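N5-carboxyaminoimidazole ribonucleotide synthetase (Bacillus anthracis, PDB 3QFF) probably catalyses the ATP-dependent carboxylation of aminoimidazole ribonucleotide with bicarbonate to N5-carboxyaminoimidazole ribonucleotide, a step of purine biosynthesis. Local coordinates at residues Glu236-Leu248 with Val260-Ile272. Sequence-based numbering, arbitrary orientation.
Sequences ELSQKAIAYAKVL and VEMFATADGEIYI. With ADP (adenosine-5'-diphosphate), chain C.
The Tyr244 ring slants across Ile270 and Ile272, its CE1 3.6 Å from Ile270 CB and its CD1 3.9 Å from Ile272 CD1, while Ile270 O sits at its edge, in plane. A flat, broad ring suits this place, spanning two branched side chains of one strand. Leu237 CD2 reaches Ile270 CD1 (3.6 Å) and also touches Ala264 CB. Lys240 passes alongside Ile270 in the opposite direction: with CG anti to the backbone N (chi1 -162°) and a bend at chi3, it lays CD near Ile270 CG1 and brings NZ within 2.9 Å of Gly268 O, a hydrogen bond whose donor lies 18° from the carbonyl plane. Gly268 closes a type I turn with a positive phi (83°), where a CB would jam against the preceding carbonyl. Where the helix comes near Met262 and Val260, small Ala241 and Ala245 fit: Ala241 CB meets Met262 SD at 3.9 Å. Leu248 CD1 packs on Val260 CG1. Phe263, on the other face of the hairpin, lies against ADP and stacks with Phe193. Helix 235-251 thus backs the edge hairpin of the ATP-grasp domain's antiparallel sheet, also touching strand 209-220 through Ala241, while strand 195-203 pairs with 256-264.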
ATOM      1  N   GLU A 236      18.476 -23.017 -11.504  1.00 40.08           N
ATOM      2  CA  GLU A 236      17.888 -24.357 -11.567  1.00 40.15           C
ATOM      3  C   GLU A 236      17.061 -24.680 -10.324  1.00 38.92           C
ATOM      4  O   GLU A 236      15.965 -25.234 -10.443  1.00 38.70           O
ATOM      5  CB  GLU A 236      18.970 -25.420 -11.783  1.00 40.81           C
ATOM      6  CG  GLU A 236      19.481 -25.522 -13.239  1.00 44.00           C
ATOM      7  CD  GLU A 236      20.121 -24.233 -13.770  1.00 48.71           C
ATOM      8  OE1 GLU A 236      19.724 -23.793 -14.877  1.00 50.02           O
ATOM      9  OE2 GLU A 236      21.007 -23.654 -13.084  1.00 49.96           O
ATOM     10  N   LEU A 237      17.599 -24.346  -9.149  1.00 37.24           N
ATOM     11  CA  LEU A 237      16.872 -24.455  -7.889  1.00 35.87           C
ATOM     12  C   LEU A 237      15.617 -23.572  -7.858  1.00 34.97           C
ATOM     13  O   LEU A 237      14.571 -23.994  -7.352  1.00 34.27           O
ATOM     14  CB  LEU A 237      17.775 -24.109  -6.694  1.00 35.98           C
ATOM     15  CG  LEU A 237      18.595 -25.222  -6.029  1.00 36.73           C
ATOM     16  CD1 LEU A 237      19.578 -24.653  -5.042  1.00 35.77           C
ATOM     17  CD2 LEU A 237      17.700 -26.239  -5.334  1.00 37.36           C
ATOM     18  N   SER A 238      15.738 -22.351  -8.376  1.00 33.78           N
ATOM     19  CA  SER A 238      14.627 -21.403  -8.419  1.00 33.60           C
ATOM     20  C   SER A 238      13.474 -21.933  -9.243  1.00 32.43           C
ATOM     21  O   SER A 238      12.333 -21.948  -8.785  1.00 32.17           O
ATOM     22  CB  SER A 238      15.078 -20.066  -9.010  1.00 33.61           C
ATOM     23  OG  SER A 238      15.930 -19.403  -8.105  1.00 37.61           O
ATOM     24  N   GLN A 239      13.784 -22.362 -10.463  1.00 31.78           N
ATOM     25  CA  GLN A 239      12.777 -22.899 -11.374  1.00 31.70           C
ATOM     26  C   GLN A 239      12.085 -24.130 -10.792  1.00 30.18           C
ATOM     27  O   GLN A 239      10.897 -24.308 -10.979  1.00 29.68           O
ATOM     28  CB  GLN A 239      13.395 -23.234 -12.730  1.00 32.18           C
ATOM     29  CG  GLN A 239      13.722 -22.015 -13.577  1.00 35.35           C
ATOM     30  CD  GLN A 239      14.473 -22.369 -14.864  1.00 39.64           C
ATOM     31  OE1 GLN A 239      14.756 -23.541 -15.144  1.00 41.60           O
ATOM     32  NE2 GLN A 239      14.806 -21.349 -15.644  1.00 41.24           N
ATOM     33  N   LYS A 240      12.850 -24.960 -10.092  1.00 29.47           N
ATOM     34  CA  LYS A 240      12.346 -26.140  -9.397  1.00 28.28           C
ATOM     35  C   LYS A 240      11.390 -25.789  -8.243  1.00 27.63           C
ATOM     36  O   LYS A 240      10.301 -26.363  -8.137  1.00 26.86           O
ATOM     37  CB  LYS A 240      13.530 -26.937  -8.863  1.00 28.51           C
ATOM     38  CG  LYS A 240      13.247 -28.367  -8.494  1.00 29.38           C
ATOM     39  CD  LYS A 240      14.530 -29.001  -7.950  1.00 32.09           C
ATOM     40  CE  LYS A 240      14.688 -30.434  -8.426  1.00 32.91           C
ATOM     41  NZ  LYS A 240      15.870 -31.061  -7.792  1.00 33.72           N
ATOM     42  N   ALA A 241      11.803 -24.855  -7.380  1.00 26.51           N
ATOM     43  CA  ALA A 241      10.960 -24.426  -6.276  1.00 25.97           C
ATOM     44  C   ALA A 241       9.636 -23.873  -6.801  1.00 25.91           C
ATOM     45  O   ALA A 241       8.573 -24.196  -6.262  1.00 25.57           O
ATOM     46  CB  ALA A 241      11.690 -23.382  -5.399  1.00 25.87           C
ATOM     47  N   ILE A 242       9.708 -23.067  -7.863  1.00 25.86           N
ATOM     48  CA  ILE A 242       8.510 -22.480  -8.473  1.00 26.33           C
ATOM     49  C   ILE A 242       7.611 -23.543  -9.098  1.00 26.38           C
ATOM     50  O   ILE A 242       6.388 -23.517  -8.911  1.00 26.12           O
ATOM     51  CB  ILE A 242       8.865 -21.375  -9.493  1.00 26.67           C
ATOM     52  CG1 ILE A 242       9.351 -20.131  -8.751  1.00 26.60           C
ATOM     53  CG2 ILE A 242       7.655 -20.990 -10.331  1.00 26.33           C
ATOM     54  CD1 ILE A 242      10.288 -19.308  -9.553  1.00 29.33           C
ATOM     55  N   ALA A 243       8.219 -24.483  -9.825  1.00 25.99           N
ATOM     56  CA  ALA A 243       7.458 -25.591 -10.411  1.00 26.22           C
ATOM     57  C   ALA A 243       6.742 -26.406  -9.327  1.00 25.64           C
ATOM     58  O   ALA A 243       5.570 -26.747  -9.473  1.00 25.40           O
ATOM     59  CB  ALA A 243       8.373 -26.496 -11.259  1.00 25.60           C
ATOM     60  N   TYR A 244       7.448 -26.694  -8.235  1.00 25.75           N
ATOM     61  CA  TYR A 244       6.883 -27.489  -7.128  1.00 25.57           C
ATOM     62  C   TYR A 244       5.659 -26.801  -6.535  1.00 25.85           C
ATOM     63  O   TYR A 244       4.617 -27.444  -6.293  1.00 25.86           O
ATOM     64  CB  TYR A 244       7.941 -27.715  -6.040  1.00 25.57           C
ATOM     65  CG  TYR A 244       8.979 -28.785  -6.343  1.00 24.25           C
ATOM     66  CD1 TYR A 244       9.796 -29.289  -5.319  1.00 24.80           C
ATOM     67  CD2 TYR A 244       9.142 -29.304  -7.628  1.00 25.37           C
ATOM     68  CE1 TYR A 244      10.748 -30.269  -5.576  1.00 23.47           C
ATOM     69  CE2 TYR A 244      10.094 -30.306  -7.892  1.00 25.90           C
ATOM     70  CZ  TYR A 244      10.889 -30.778  -6.852  1.00 24.63           C
ATOM     71  OH  TYR A 244      11.836 -31.759  -7.099  1.00 25.41           O
ATOM     72  N   ALA A 245       5.781 -25.489  -6.321  1.00 26.16           N
ATOM     73  CA  ALA A 245       4.685 -24.680  -5.783  1.00 26.54           C
ATOM     74  C   ALA A 245       3.452 -24.694  -6.687  1.00 26.78           C
ATOM     75  O   ALA A 245       2.331 -24.851  -6.206  1.00 26.16           O
ATOM     76  CB  ALA A 245       5.153 -23.236  -5.525  1.00 26.55           C
ATOM     77  N   LYS A 246       3.665 -24.537  -7.991  1.00 27.54           N
ATOM     78  CA  LYS A 246       2.570 -24.586  -8.970  1.00 28.24           C
ATOM     79  C   LYS A 246       1.849 -25.929  -8.975  1.00 28.15           C
ATOM     80  O   LYS A 246       0.616 -25.969  -9.017  1.00 28.33           O
ATOM     81  CB  LYS A 246       3.058 -24.215 -10.377  1.00 28.73           C
ATOM     82  CG  LYS A 246       3.661 -22.810 -10.440  1.00 30.75           C
ATOM     83  CD  LYS A 246       3.511 -22.125 -11.802  1.00 34.56           C
ATOM     84  CE  LYS A 246       4.696 -22.337 -12.709  1.00 35.61           C
ATOM     85  NZ  LYS A 246       4.789 -21.229 -13.729  1.00 37.28           N
ATOM     86  N   VAL A 247       2.602 -27.027  -8.918  1.00 27.97           N
ATOM     87  CA  VAL A 247       1.978 -28.356  -8.847  1.00 28.82           C
ATOM     88  C   VAL A 247       1.146 -28.502  -7.576  1.00 28.53           C
ATOM     89  O   VAL A 247       0.006 -28.978  -7.623  1.00 28.18           O
ATOM     90  CB  VAL A 247       3.008 -29.516  -9.015  1.00 28.99           C
ATOM     91  CG1 VAL A 247       2.390 -30.860  -8.650  1.00 30.97           C
ATOM     92  CG2 VAL A 247       3.498 -29.555 -10.444  1.00 29.18           C
ATOM     93  N   LEU A 248       1.690 -28.053  -6.446  1.00 28.44           N
ATOM     94  CA  LEU A 248       0.940 -28.078  -5.187  1.00 28.86           C
ATOM     95  C   LEU A 248      -0.370 -27.313  -5.275  1.00 28.97           C
ATOM     96  O   LEU A 248      -1.423 -27.827  -4.887  1.00 29.46           O
ATOM     97  CB  LEU A 248       1.771 -27.486  -4.049  1.00 28.46           C
ATOM     98  CG  LEU A 248       2.612 -28.421  -3.208  1.00 29.60           C
ATOM     99  CD1 LEU A 248       3.243 -27.607  -2.110  1.00 31.75           C
ATOM    100  CD2 LEU A 248       1.792 -29.584  -2.609  1.00 27.53           C
ATOM    101  N   VAL A 260       4.714 -21.972   0.566  1.00 21.83           N
ATOM    102  CA  VAL A 260       5.347 -23.289   0.538  1.00 22.18           C
ATOM    103  C   VAL A 260       6.762 -23.120   1.079  1.00 22.65           C
ATOM    104  O   VAL A 260       7.574 -22.439   0.460  1.00 23.47           O
ATOM    105  CB  VAL A 260       5.399 -23.858  -0.897  1.00 22.05           C
ATOM    106  CG1 VAL A 260       5.846 -25.337  -0.880  1.00 23.11           C
ATOM    107  CG2 VAL A 260       4.033 -23.710  -1.601  1.00 21.78           C
ATOM    108  N   GLU A 261       7.047 -23.688   2.246  1.00 23.19           N
ATOM    109  CA  GLU A 261       8.405 -23.613   2.781  1.00 24.40           C
ATOM    110  C   GLU A 261       9.164 -24.870   2.429  1.00 24.19           C
ATOM    111  O   GLU A 261       8.617 -25.966   2.496  1.00 23.52           O
ATOM    112  CB  GLU A 261       8.412 -23.380   4.292  1.00 24.77           C
ATOM    113  CG  GLU A 261       7.863 -22.004   4.681  1.00 28.90           C
ATOM    114  CD  GLU A 261       8.063 -21.717   6.158  1.00 34.30           C
ATOM    115  OE1 GLU A 261       7.163 -22.052   6.955  1.00 37.23           O
ATOM    116  OE2 GLU A 261       9.135 -21.176   6.523  1.00 38.23           O
ATOM    117  N   MET A 262      10.430 -24.684   2.070  1.00 24.70           N
ATOM    118  CA  MET A 262      11.246 -25.706   1.432  1.00 25.88           C
ATOM    119  C   MET A 262      12.675 -25.676   1.951  1.00 25.97           C
ATOM    120  O   MET A 262      13.132 -24.639   2.412  1.00 26.03           O
ATOM    121  CB  MET A 262      11.270 -25.470  -0.080  1.00 26.10           C
ATOM    122  CG  MET A 262       9.950 -25.799  -0.787  1.00 28.18           C
ATOM    123  SD  MET A 262       9.918 -25.221  -2.502  1.00 29.83           S
ATOM    124  CE  MET A 262       9.105 -23.651  -2.308  1.00 32.36           C
ATOM    125  N   PHE A 263      13.348 -26.828   1.893  1.00 26.65           N
ATOM    126  CA  PHE A 263      14.792 -26.946   2.102  1.00 27.11           C
ATOM    127  C   PHE A 263      15.482 -27.203   0.750  1.00 28.12           C
ATOM    128  O   PHE A 263      15.079 -28.100  -0.018  1.00 27.96           O
ATOM    129  CB  PHE A 263      15.135 -28.115   3.044  1.00 27.63           C
ATOM    130  CG  PHE A 263      14.435 -28.085   4.387  1.00 28.66           C
ATOM    131  CD1 PHE A 263      13.680 -29.174   4.800  1.00 29.27           C
ATOM    132  CD2 PHE A 263      14.565 -27.000   5.250  1.00 30.47           C
ATOM    133  CE1 PHE A 263      13.049 -29.186   6.046  1.00 31.49           C
ATOM    134  CE2 PHE A 263      13.930 -26.995   6.498  1.00 32.07           C
ATOM    135  CZ  PHE A 263      13.169 -28.090   6.895  1.00 30.85           C
ATOM    136  N   ALA A 264      16.516 -26.415   0.464  1.00 28.70           N
ATOM    137  CA  ALA A 264      17.304 -26.554  -0.751  1.00 29.88           C
ATOM    138  C   ALA A 264      18.706 -27.053  -0.403  1.00 31.05           C
ATOM    139  O   ALA A 264      19.380 -26.471   0.450  1.00 30.76           O
ATOM    140  CB  ALA A 264      17.375 -25.219  -1.481  1.00 30.48           C
ATOM    141  N   THR A 265      19.142 -28.135  -1.043  1.00 32.38           N
ATOM    142  CA  THR A 265      20.471 -28.686  -0.749  1.00 33.79           C
ATOM    143  C   THR A 265      21.541 -28.100  -1.667  1.00 34.92           C
ATOM    144  O   THR A 265      21.223 -27.423  -2.653  1.00 35.49           O
ATOM    145  CB  THR A 265      20.510 -30.233  -0.821  1.00 33.60           C
ATOM    146  OG1 THR A 265      20.407 -30.656  -2.190  1.00 33.07           O
ATOM    147  CG2 THR A 265      19.393 -30.846   0.035  1.00 33.48           C
ATOM    148  N   ALA A 266      22.806 -28.341  -1.328  1.00 36.40           N
ATOM    149  CA  ALA A 266      23.923 -27.958  -2.191  1.00 37.66           C
ATOM    150  C   ALA A 266      23.822 -28.694  -3.526  1.00 38.64           C
ATOM    151  O   ALA A 266      24.024 -28.095  -4.588  1.00 39.44           O
ATOM    152  CB  ALA A 266      25.251 -28.243  -1.503  1.00 37.91           C
ATOM    153  N   ASP A 267      23.471 -29.978  -3.462  1.00 39.58           N
ATOM    154  CA  ASP A 267      23.250 -30.819  -4.648  1.00 40.16           C
ATOM    155  C   ASP A 267      22.070 -30.393  -5.520  1.00 39.36           C
ATOM    156  O   ASP A 267      21.824 -30.988  -6.571  1.00 39.90           O
ATOM    157  CB  ASP A 267      23.058 -32.281  -4.234  1.00 41.10           C
ATOM    158  CG  ASP A 267      24.375 -33.009  -4.028  1.00 44.55           C
ATOM    159  OD1 ASP A 267      24.408 -33.950  -3.193  1.00 48.26           O
ATOM    160  OD2 ASP A 267      25.371 -32.637  -4.697  1.00 47.68           O
ATOM    161  N   GLY A 268      21.342 -29.368  -5.090  1.00 37.89           N
ATOM    162  CA  GLY A 268      20.208 -28.885  -5.853  1.00 35.93           C
ATOM    163  C   GLY A 268      18.921 -29.662  -5.618  1.00 34.48           C
ATOM    164  O   GLY A 268      18.027 -29.624  -6.449  1.00 34.00           O
ATOM    165  N   GLU A 269      18.812 -30.359  -4.489  1.00 33.81           N
ATOM    166  CA  GLU A 269      17.539 -31.009  -4.136  1.00 33.46           C
ATOM    167  C   GLU A 269      16.622 -30.028  -3.428  1.00 32.60           C
ATOM    168  O   GLU A 269      17.087 -29.171  -2.666  1.00 31.56           O
ATOM    169  CB  GLU A 269      17.744 -32.198  -3.210  1.00 33.55           C
ATOM    170  CG  GLU A 269      18.398 -33.406  -3.849  1.00 37.06           C
ATOM    171  CD  GLU A 269      18.884 -34.402  -2.811  1.00 41.29           C
ATOM    172  OE1 GLU A 269      18.561 -35.599  -2.941  1.00 43.24           O
ATOM    173  OE2 GLU A 269      19.582 -33.984  -1.855  1.00 43.82           O
ATOM    174  N   ILE A 270      15.321 -30.168  -3.676  1.00 31.39           N
ATOM    175  CA  ILE A 270      14.319 -29.459  -2.898  1.00 30.57           C
ATOM    176  C   ILE A 270      13.485 -30.470  -2.115  1.00 29.67           C
ATOM    177  O   ILE A 270      13.029 -31.476  -2.673  1.00 29.27           O
ATOM    178  CB  ILE A 270      13.388 -28.562  -3.777  1.00 30.87           C
ATOM    179  CG1 ILE A 270      14.176 -27.468  -4.516  1.00 32.14           C
ATOM    180  CG2 ILE A 270      12.248 -27.951  -2.931  1.00 30.38           C
ATOM    181  CD1 ILE A 270      14.494 -26.235  -3.684  1.00 35.65           C
ATOM    182  N   TYR A 271      13.310 -30.209  -0.823  1.00 28.56           N
ATOM    183  CA  TYR A 271      12.315 -30.918  -0.022  1.00 28.31           C
ATOM    184  C   TYR A 271      11.305 -29.935   0.551  1.00 27.83           C
ATOM    185  O   TYR A 271      11.689 -28.869   1.045  1.00 27.65           O
ATOM    186  CB  TYR A 271      12.990 -31.735   1.088  1.00 28.74           C
ATOM    187  CG  TYR A 271      13.929 -32.793   0.522  1.00 31.05           C
ATOM    188  CD1 TYR A 271      15.303 -32.549   0.400  1.00 33.32           C
ATOM    189  CD2 TYR A 271      13.432 -34.012   0.062  1.00 33.90           C
ATOM    190  CE1 TYR A 271      16.170 -33.515  -0.149  1.00 35.13           C
ATOM    191  CE2 TYR A 271      14.280 -34.985  -0.484  1.00 36.68           C
ATOM    192  CZ  TYR A 271      15.649 -34.730  -0.582  1.00 37.08           C
ATOM    193  OH  TYR A 271      16.479 -35.692  -1.133  1.00 38.75           O
ATOM    194  N   ILE A 272      10.019 -30.286   0.473  1.00 27.04           N
ATOM    195  CA  ILE A 272       8.961 -29.445   1.031  1.00 27.03           C
ATOM    196  C   ILE A 272       8.877 -29.660   2.542  1.00 26.89           C
ATOM    197  O   ILE A 272       8.730 -30.791   2.998  1.00 26.73           O
ATOM    198  CB  ILE A 272       7.562 -29.735   0.413  1.00 26.36           C
ATOM    199  CG1 ILE A 272       7.628 -29.886  -1.120  1.00 27.24           C
ATOM    200  CG2 ILE A 272       6.568 -28.655   0.837  1.00 25.55           C
ATOM    201  CD1 ILE A 272       8.041 -28.626  -1.895  1.00 26.25           C
TER
HETATM  202  PB  ADP C 400       7.936 -24.839  12.837  1.00 62.88           P
HETATM  203  O1B ADP C 400       8.030 -24.610  14.327  1.00 62.84           O
HETATM  204  O2B ADP C 400       6.570 -25.322  12.399  1.00 62.26           O
HETATM  205  O3B ADP C 400       8.491 -23.696  12.020  1.00 62.65           O
HETATM  206  PA  ADP C 400       9.642 -26.544  11.197  1.00 60.58           P
HETATM  207  O1A ADP C 400       9.566 -25.426  10.178  1.00 61.16           O
HETATM  208  O2A ADP C 400       9.189 -27.939  10.830  1.00 60.28           O
HETATM  209  O3A ADP C 400       8.914 -26.111  12.581  1.00 61.78           O
HETATM  210  O5' ADP C 400      11.177 -26.686  11.651  1.00 59.78           O
HETATM  211  C5' ADP C 400      11.815 -25.619  12.351  1.00 59.37           C
HETATM  212  C4' ADP C 400      13.272 -25.536  11.922  1.00 58.68           C
HETATM  213  O4' ADP C 400      13.917 -26.781  12.198  1.00 57.97           O
HETATM  214  C3' ADP C 400      13.413 -25.293  10.427  1.00 58.29           C
HETATM  215  O3' ADP C 400      13.594 -23.902  10.145  1.00 59.10           O
HETATM  216  C2' ADP C 400      14.621 -26.117  10.028  1.00 58.33           C
HETATM  217  O2' ADP C 400      15.793 -25.298  10.039  1.00 57.59           O
HETATM  218  C1' ADP C 400      14.754 -27.179  11.108  1.00 57.50           C
HETATM  219  N9  ADP C 400      14.316 -28.503  10.582  1.00 56.66           N
HETATM  220  C8  ADP C 400      13.067 -29.010  10.655  1.00 56.00           C
HETATM  221  N7  ADP C 400      13.000 -30.238  10.083  1.00 55.36           N
HETATM  222  C5  ADP C 400      14.227 -30.541   9.630  1.00 54.99           C
HETATM  223  C6  ADP C 400      14.853 -31.688   8.923  1.00 54.68           C
HETATM  224  N6  ADP C 400      14.129 -32.784   8.581  1.00 52.96           N
HETATM  225  N1  ADP C 400      16.175 -31.597   8.632  1.00 54.85           N
HETATM  226  C2  ADP C 400      16.910 -30.518   8.962  1.00 54.93           C
HETATM  227  N3  ADP C 400      16.405 -29.448   9.602  1.00 55.17           N
HETATM  228  C4  ADP C 400      15.095 -29.398   9.961  1.00 55.74           C